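Local coordinates for protein-tyrosine-phosphatase (Shewanella sp., PDB 2Z72) that catalyses the hydrolysis of phosphotyrosine as a cold-active phosphatase, probably by way of a two-zinc centre of the calcineurin-like phosphoesterase family, at residues 147-152 with 254-259; 209-214 with 250-255. All coordinates share one frame; numbering follows the deposited sequence. Where two conformers were deposited one is given.

Overall arrangement
Both contacts end on one loop, between helices 243-249 and 267-277, and their centres lie about 9 Å apart; Pro254 and Thr255 belong to both. In contact 1, residues 254-259 pack on the start of helix 149-156, where Asn149 binds a zinc ion through OD1, its side chain about 5 Å from the second zinc. In contact 2, residues 250-255 meet 209-214, and Gly209 lies about 10 Å from a zinc ion. Tyr257 joins the two: Tyr257 CD1 lies 3.3 Å from Asn252 OD1 and Tyr257 CZ 3.6 Å from Ser211 CB, both as packing. The loop therefore links a metal-binding residue to the segment that follows zinc ligand His207.

Contact 1: residues 147-152 with 254-259; sequences MGNHEQ and PTWYRG. With ZN (zinc ion), chain C.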
# COMPACT_ATOMS: atom_id res chain seq x y z
N MET A 147 0.59 -4.04 3.25
CA MET A 147 -0.84 -4.18 3.57
C MET A 147 -1.29 -3.25 4.66
O MET A 147 -0.70 -3.18 5.74
CB MET A 147 -1.13 -5.59 4.06
CG MET A 147 -0.86 -6.70 3.07
SD MET A 147 -2.15 -6.83 1.77
CE MET A 147 -3.41 -7.71 2.63
N GLY A 148 -2.34 -2.48 4.38
CA GLY A 148 -2.99 -1.68 5.38
C GLY A 148 -4.23 -2.29 5.90
O GLY A 148 -4.64 -3.42 5.51
N ASN A 149 -4.94 -1.60 6.81
CA ASN A 149 -6.17 -2.17 7.32
C ASN A 149 -7.23 -2.32 6.23
O ASN A 149 -7.98 -3.31 6.31
CB ASN A 149 -6.72 -1.41 8.55
CG ASN A 149 -7.12 0.00 8.29
OD1 ASN A 149 -6.36 0.77 7.70
ND2 ASN A 149 -8.26 0.45 8.78
N HIS A 150 -7.27 -1.42 5.26
CA HIS A 150 -8.30 -1.62 4.22
C HIS A 150 -7.98 -2.74 3.27
O HIS A 150 -8.92 -3.40 2.78
CB HIS A 150 -8.56 -0.32 3.49
CG HIS A 150 -9.34 0.63 4.38
ND1 HIS A 150 -10.70 0.79 4.26
CD2 HIS A 150 -8.91 1.39 5.40
CE1 HIS A 150 -11.07 1.63 5.18
NE2 HIS A 150 -10.04 2.05 5.91
N GLU A 151 -6.72 -3.06 2.96
CA GLU A 151 -6.42 -4.28 2.23
C GLU A 151 -6.94 -5.50 2.98
O GLU A 151 -7.52 -6.41 2.40
CB GLU A 151 -4.93 -4.43 1.93
CG GLU A 151 -4.38 -3.54 0.86
CD GLU A 151 -4.43 -2.07 1.19
OE1 GLU A 151 -4.83 -1.27 0.35
OE2 GLU A 151 -4.03 -1.75 2.34
N GLN A 152 -6.68 -5.54 4.31
CA GLN A 152 -7.11 -6.66 5.10
C GLN A 152 -8.65 -6.78 5.14
O GLN A 152 -9.23 -7.85 4.97
CB GLN A 152 -6.57 -6.58 6.53
CG GLN A 152 -5.04 -6.65 6.58
CD GLN A 152 -4.47 -6.34 7.95
OE1 GLN A 152 -5.10 -5.65 8.76
NE2 GLN A 152 -3.28 -6.87 8.20
N PRO A 254 -0.47 -3.79 14.31
CA PRO A 254 0.27 -2.95 13.39
C PRO A 254 -0.52 -2.20 12.33
O PRO A 254 -0.02 -1.17 11.87
CB PRO A 254 1.23 -3.98 12.74
CG PRO A 254 1.50 -5.00 13.82
CD PRO A 254 0.18 -5.10 14.58
N THR A 255 -1.67 -2.71 11.90
CA THR A 255 -2.40 -2.05 10.84
C THR A 255 -3.56 -1.17 11.31
O THR A 255 -4.11 -0.44 10.50
CB THR A 255 -2.93 -3.06 9.82
OG1 THR A 255 -3.76 -3.98 10.50
CG2 THR A 255 -1.79 -3.77 9.12
N TRP A 256 -3.83 -1.13 12.61
CA TRP A 256 -4.88 -0.26 13.15
C TRP A 256 -4.40 0.69 14.22
O TRP A 256 -5.08 1.67 14.52
CB TRP A 256 -6.02 -1.09 13.72
CG TRP A 256 -6.91 -1.75 12.75
CD1 TRP A 256 -6.75 -2.98 12.15
CD2 TRP A 256 -8.12 -1.23 12.22
NE1 TRP A 256 -7.77 -3.26 11.32
CE2 TRP A 256 -8.65 -2.20 11.33
CE3 TRP A 256 -8.86 -0.08 12.41
CZ2 TRP A 256 -9.85 -2.02 10.64
CZ3 TRP A 256 -10.03 0.11 11.73
CH2 TRP A 256 -10.53 -0.86 10.84
N TYR A 257 -3.26 0.42 14.88
CA TYR A 257 -2.87 1.18 16.04
C TYR A 257 -2.68 2.64 15.73
O TYR A 257 -1.98 2.98 14.78
CB TYR A 257 -1.55 0.62 16.54
CG TYR A 257 -1.01 1.24 17.82
CD1 TYR A 257 -1.76 1.24 19.01
CD2 TYR A 257 0.27 1.79 17.83
CE1 TYR A 257 -1.23 1.78 20.17
CE2 TYR A 257 0.77 2.33 19.01
CZ TYR A 257 0.02 2.34 20.16
OH TYR A 257 0.57 2.88 21.30
N ARG A 258 -3.29 3.49 16.56
CA ARG A 258 -3.19 4.91 16.41
C ARG A 258 -2.53 5.61 17.59
O ARG A 258 -2.62 6.82 17.74
CB ARG A 258 -4.55 5.61 16.16
CG ARG A 258 -5.13 5.16 14.86
CD ARG A 258 -6.26 6.09 14.50
NE ARG A 258 -7.12 5.57 13.51
CZ ARG A 258 -7.28 5.68 12.25
NH1 ARG A 258 -8.17 5.15 11.39
NH2 ARG A 258 -6.40 6.48 11.64
N GLY A 259 -1.87 4.84 18.44
CA GLY A 259 -1.31 5.35 19.67
C GLY A 259 -0.32 6.46 19.43
O GLY A 259 -0.15 7.35 20.29
ZN ZN C . -5.73 2.73 7.63
O HOH W 1 -7.57 -5.91 9.90
O HOH W 2 -6.65 4.43 7.25
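Asn149 lies over one face of the Trp256 indole, and this is the closely packed part of the contact. Asn149 CB stands 3.6 Å from the centroid of the Trp256 five-membered ring, over the face of the ring, a CH-pi contact. Asn149 ND2 extends the cover over the six-membered ring, coming 3.3 Å from CH2 of Trp256 toward the rim, with amide and indole planes 72° apart. CG of Asn149 sits between its own backbone N and carbonyl carbon (chi1 63°); beyond it OD1 of Asn149 binds the zinc ion at 2.1 Å, while the amide nitrogen stays over the indole. The neighbouring Thr255 is buried too, Thr255 CG2 lying 3.6 Å from Met147 O.

Gln152 and Thr255 meet tip to tip: Thr255 OG1 donates to Gln152 OE1 over 2.8 Å, the donor tilted 29° from the amide carbonyl plane. The looser side is the water-bridged one. A water in the plane of the indole, at its edge, donates to Gln152 OE1 and accepts from Trp256 NE1 at 3.0 Å, spanning a pair that does not bond directly.

Asn149 thus has one amide atom on the metal and the other against an aromatic face, which should limit rotation of the group. With Asp114, His207, His286 and a water 2.0 Å from the zinc ion completing the site, the indole packs on the first shell of a centre consistent with metal-assisted phosphoester hydrolysis.

Contact 2: residues 209-214 with 250-255; sequences GISSEW and FGNGPT
Gly209 and Pro254 bring the two backbones together, their CA atoms 5.0 Å apart, and the segments diverge slightly to 6.6 Å between the CA atoms of Ser211 and Asn252. Gly209 N donates to Pro254 O at 3.1 Å, and Pro254 CA returns a nearly linear CA-H...O contact to Gly209 O (176° at the hydrogen). A type I turn from Phe250 to Gly253 presents Asn252 to the other segment. Between the backbones, one water donates to Gly209 O and Asn252 O and accepts from Ser211 N.

Ser211 OG, set between its own backbone N and carbonyl carbon (chi1 66°), donates to Asn252 O at 2.9 Å in the carbonyl plane. That oxygen therefore receives two hydrogen bonds, from the hydroxyl and the water. Asn252 ND2 gives a fairly straight bond to Glu213 OE1, 3.0 Å long, reaching the anti side of the carboxylate, and another to a water held by Glu213 N. The other carboxylate oxygen, OE2, forms a salt bridge with Arg217, which would help fix the group. On the apolar side, Pro254 CG lies 4.1 Å from both Ile210 CD1 and Trp214 CZ3.

Phe247 of helix 243-249 touches Ser211, Glu213 and Asn252, whereas helix 221-231 meets Trp214 and Pro254, as does Ile197 of strand 197-200; the contact joins the start of helix 212-216 to the loop leaving helix 243-249.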
# COMPACT_ATOMS: atom_id res chain seq x y z
N GLY A 209 1.04 1.39 13.31
CA GLY A 209 2.11 1.62 14.29
C GLY A 209 2.26 0.40 15.14
O GLY A 209 1.47 -0.49 15.16
N ILE A 210 3.39 0.38 15.92
CA ILE A 210 3.72 -0.73 16.78
C ILE A 210 3.49 -0.29 18.23
O ILE A 210 4.11 0.66 18.70
CB ILE A 210 5.16 -1.21 16.54
CG1 ILE A 210 5.49 -1.43 15.07
CG2 ILE A 210 5.44 -2.46 17.41
CD1 ILE A 210 4.73 -2.56 14.42
N SER A 211 2.62 -1.02 18.89
CA SER A 211 2.30 -0.85 20.30
C SER A 211 3.21 -1.72 21.17
O SER A 211 3.89 -2.63 20.68
CB SER A 211 0.86 -1.18 20.58
OG SER A 211 0.65 -2.59 20.33
N SER A 212 3.22 -1.45 22.45
CA SER A 212 4.08 -2.19 23.39
C SER A 212 3.68 -3.65 23.47
O SER A 212 4.50 -4.52 23.82
CB SER A 212 4.01 -1.51 24.76
OG SER A 212 4.81 -0.32 24.66
N GLU A 213 2.45 -3.97 23.10
CA GLU A 213 2.01 -5.41 23.05
C GLU A 213 2.84 -6.23 22.09
O GLU A 213 2.99 -7.44 22.32
CB GLU A 213 0.50 -5.49 22.73
CG GLU A 213 -0.10 -6.87 22.66
CD GLU A 213 -1.60 -6.94 22.65
OE1 GLU A 213 -2.19 -5.85 22.63
OE2 GLU A 213 -2.11 -8.10 22.54
N TRP A 214 3.38 -5.63 21.02
CA TRP A 214 4.30 -6.35 20.14
C TRP A 214 5.45 -6.99 20.95
O TRP A 214 5.89 -8.09 20.71
CB TRP A 214 4.85 -5.35 19.09
CG TRP A 214 5.95 -5.93 18.22
CD1 TRP A 214 7.30 -6.08 18.47
CD2 TRP A 214 5.76 -6.45 16.89
NE1 TRP A 214 7.96 -6.64 17.45
CE2 TRP A 214 7.03 -6.89 16.45
CE3 TRP A 214 4.65 -6.61 16.04
CZ2 TRP A 214 7.20 -7.44 15.22
CZ3 TRP A 214 4.87 -7.17 14.81
CH2 TRP A 214 6.11 -7.59 14.37
N PHE A 250 -6.39 -6.59 14.66
CA PHE A 250 -7.37 -5.64 15.17
C PHE A 250 -6.76 -4.46 15.87
O PHE A 250 -5.66 -4.01 15.54
CB PHE A 250 -8.43 -6.45 15.96
CG PHE A 250 -9.09 -7.46 15.04
CD1 PHE A 250 -8.95 -8.81 15.35
CD2 PHE A 250 -9.76 -7.09 13.89
CE1 PHE A 250 -9.51 -9.76 14.50
CE2 PHE A 250 -10.35 -8.03 13.03
CZ PHE A 250 -10.17 -9.38 13.36
N GLY A 251 -7.45 -3.78 16.77
CA GLY A 251 -7.23 -2.39 17.10
C GLY A 251 -5.94 -1.93 17.65
O GLY A 251 -5.53 -0.76 17.48
N ASN A 252 -5.22 -2.84 18.34
CA ASN A 252 -3.93 -2.43 18.92
C ASN A 252 -2.75 -2.87 18.07
O ASN A 252 -1.58 -2.70 18.47
CB ASN A 252 -3.75 -3.05 20.33
CG ASN A 252 -2.76 -2.26 21.19
OD1 ASN A 252 -2.64 -1.04 21.23
ND2 ASN A 252 -1.96 -2.97 21.98
N GLY A 253 -3.02 -3.51 16.92
CA GLY A 253 -2.00 -4.14 16.13
C GLY A 253 -1.44 -3.25 15.04
O GLY A 253 -1.81 -2.06 14.90
N PRO A 254 -0.47 -3.79 14.31
CA PRO A 254 0.27 -2.95 13.39
C PRO A 254 -0.52 -2.20 12.33
O PRO A 254 -0.02 -1.17 11.87
CB PRO A 254 1.23 -3.98 12.74
CG PRO A 254 1.50 -5.00 13.82
CD PRO A 254 0.18 -5.10 14.58
N THR A 255 -1.67 -2.71 11.90
CA THR A 255 -2.40 -2.05 10.84
C THR A 255 -3.56 -1.17 11.31
O THR A 255 -4.11 -0.44 10.50
CB THR A 255 -2.93 -3.06 9.82
OG1 THR A 255 -3.76 -3.98 10.50
CG2 THR A 255 -1.79 -3.77 9.12
O HOH W 3 0.90 -2.57 17.04
O HOH W 4 0.22 -2.06 23.91